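PDB 7CUP: 2,5-dihydroxypyridine 5,6-dioxygenase from Pseudomonas putida KT2440, which catalyses the iron(II)-dependent dioxygenolytic opening of the 2,5-dihydroxypyridine ring between carbons 5 and 6, giving N-formylmaleamate in aerobic nicotinate degradation. Local coordinates for residues A334-A338 and G339-A343. Residues are numbered along the deposited sequence; the frame is centred on the assembly and turned at random.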
ATOM      1  N   ALA A 334      11.700  50.250 -21.454  1.00 41.79           N
ATOM      2  CA  ALA A 334      12.055  48.821 -21.594  1.00 44.75           C
ATOM      3  C   ALA A 334      12.224  48.217 -20.202  1.00 44.58           C
ATOM      4  O   ALA A 334      12.975  48.818 -19.400  1.00 38.86           O
ATOM      5  CB  ALA A 334      13.328  48.667 -22.383  1.00 44.95           C
ATOM      6  N   VAL A 335      11.554  47.090 -19.932  1.00 40.63           N
ATOM      7  CA  VAL A 335      11.758  46.299 -18.678  1.00 41.02           C
ATOM      8  C   VAL A 335      12.611  45.071 -19.018  1.00 38.01           C
ATOM      9  O   VAL A 335      13.406  44.624 -18.158  1.00 40.02           O
ATOM     10  CB  VAL A 335      10.428  45.934 -17.988  1.00 42.95           C
ATOM     11  CG1 VAL A 335       9.833  47.134 -17.260  1.00 45.32           C
ATOM     12  CG2 VAL A 335       9.406  45.327 -18.939  1.00 41.64           C
ATOM     13  N   VAL A 336      12.481  44.575 -20.248  1.00 34.59           N
ATOM     14  CA  VAL A 336      13.314  43.472 -20.802  1.00 33.89           C
ATOM     15  C   VAL A 336      13.843  43.910 -22.177  1.00 31.56           C
ATOM     16  O   VAL A 336      13.055  44.449 -22.967  1.00 31.25           O
ATOM     17  CB  VAL A 336      12.482  42.177 -20.893  1.00 33.44           C
ATOM     18  CG1 VAL A 336      13.310  40.970 -21.295  1.00 34.74           C
ATOM     19  CG2 VAL A 336      11.751  41.900 -19.584  1.00 33.54           C
ATOM     20  N   LEU A 337      15.116  43.643 -22.441  1.00 31.62           N
ATOM     21  CA  LEU A 337      15.764  43.774 -23.778  1.00 36.55           C
ATOM     22  C   LEU A 337      16.441  42.452 -24.132  1.00 31.38           C
ATOM     23  O   LEU A 337      17.295  42.032 -23.337  1.00 31.78           O
ATOM     24  CB  LEU A 337      16.829  44.881 -23.719  1.00 35.79           C
ATOM     25  CG  LEU A 337      16.302  46.303 -23.574  1.00 36.94           C
ATOM     26  CD1 LEU A 337      17.461  47.284 -23.450  1.00 37.73           C
ATOM     27  CD2 LEU A 337      15.391  46.657 -24.733  1.00 38.17           C
ATOM     28  N   ALA A 338      16.123  41.885 -25.306  1.00 34.09           N
ATOM     29  CA  ALA A 338      16.709  40.632 -25.844  1.00 34.08           C
ATOM     30  C   ALA A 338      16.617  39.521 -24.785  1.00 34.68           C
ATOM     31  O   ALA A 338      17.598  38.807 -24.587  1.00 32.87           O
ATOM     32  CB  ALA A 338      18.143  40.870 -26.258  1.00 31.31           C
ATOM     33  N   GLY A 339      15.471  39.422 -24.106  1.00 41.45           N
ATOM     34  CA  GLY A 339      15.193  38.398 -23.085  1.00 41.41           C
ATOM     35  C   GLY A 339      15.961  38.638 -21.795  1.00 42.18           C
ATOM     36  O   GLY A 339      15.944  37.729 -20.958  1.00 36.66           O
ATOM     37  N   ASP A 340      16.598  39.807 -21.610  1.00 43.39           N
ATOM     38  CA  ASP A 340      17.255  40.160 -20.320  1.00 43.43           C
ATOM     39  C   ASP A 340      16.494  41.276 -19.590  1.00 40.54           C
ATOM     40  O   ASP A 340      16.109  42.278 -20.231  1.00 38.33           O
ATOM     41  CB  ASP A 340      18.721  40.557 -20.454  1.00 45.14           C
ATOM     42  CG  ASP A 340      19.376  40.622 -19.083  1.00 52.35           C
ATOM     43  OD1 ASP A 340      18.690  40.297 -18.090  1.00 58.68           O
ATOM     44  OD2 ASP A 340      20.543  41.012 -19.003  1.00 56.52           O
ATOM     45  N   VAL A 341      16.305  41.091 -18.279  1.00 37.59           N
ATOM     46  CA  VAL A 341      15.614  42.061 -17.381  1.00 38.27           C
ATOM     47  C   VAL A 341      16.544  43.262 -17.170  1.00 34.53           C
ATOM     48  O   VAL A 341      17.668  43.056 -16.700  1.00 33.09           O
ATOM     49  CB  VAL A 341      15.233  41.406 -16.045  1.00 38.07           C
ATOM     50  CG1 VAL A 341      14.626  42.427 -15.101  1.00 41.27           C
ATOM     51  CG2 VAL A 341      14.264  40.254 -16.245  1.00 38.03           C
ATOM     52  N   VAL A 342      16.094  44.461 -17.530  1.00 36.19           N
ATOM     53  CA  VAL A 342      16.923  45.705 -17.432  1.00 40.21           C
ATOM     54  C   VAL A 342      16.303  46.689 -16.429  1.00 38.32           C
ATOM     55  O   VAL A 342      17.062  47.451 -15.848  1.00 40.73           O
ATOM     56  CB  VAL A 342      17.165  46.362 -18.808  1.00 38.84           C
ATOM     57  CG1 VAL A 342      18.093  45.507 -19.655  1.00 41.62           C
ATOM     58  CG2 VAL A 342      15.886  46.675 -19.564  1.00 37.30           C
ATOM     59  N   ALA A 343      14.995  46.661 -16.194  1.00 36.29           N
ATOM     60  CA  ALA A 343      14.346  47.600 -15.256  1.00 37.87           C
ATOM     61  C   ALA A 343      13.115  46.941 -14.657  1.00 39.26           C
ATOM     62  O   ALA A 343      12.450  46.189 -15.359  1.00 36.89           O
ATOM     63  CB  ALA A 343      13.961  48.858 -15.987  1.00 37.16           C
TER
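Leu337 and Val342 meet at about a right angle on one face of a beta hairpin with a two-residue turn, CG of Leu337 resting 4.0 Å from CG2 of Val342. With CG1 of Val342 anti to the carbonyl carbon (chi1 -70°), CG2 falls between that carbon and the backbone N, and it also packs 3.6 Å from Ala334 O and approaches Ala334 CB. Val336 and Val341, a non-hydrogen-bonded antiparallel pair, project from the other face. Their CG2 methyls make a loose contact at 4.5 Å, whereas CG1 of Val336, anti to its N (chi1 -173°), lies against the Gly339-Asp340 peptide, 3.3 Å from Asp340 O. Leu337 and Asp340 form the hydrogen-bonded pair that closes the type I' turn: Leu337 N donates to Asp340 O at 2.8 Å in the carbonyl plane, while Asp340 N reaches Leu337 O from well above its plane. Ala338 and Gly339 occupy the corner, both with positive phi. At the open end Val335 O accepts two N-H groups from the same face of its plane, Val342 N at 2.8 Å and Ala343 N at 3.2 Å, both nearly straight. Val335 and Val336 form a classic beta bulge opposite Ile328 of strand 327-330, and their side chains pack on Trp268 of strand 263-269. Strand 340-341, beside 333-337, is an outermost strand of the antiparallel sheet within this chain, with Val341 against Leu270 and Tyr296.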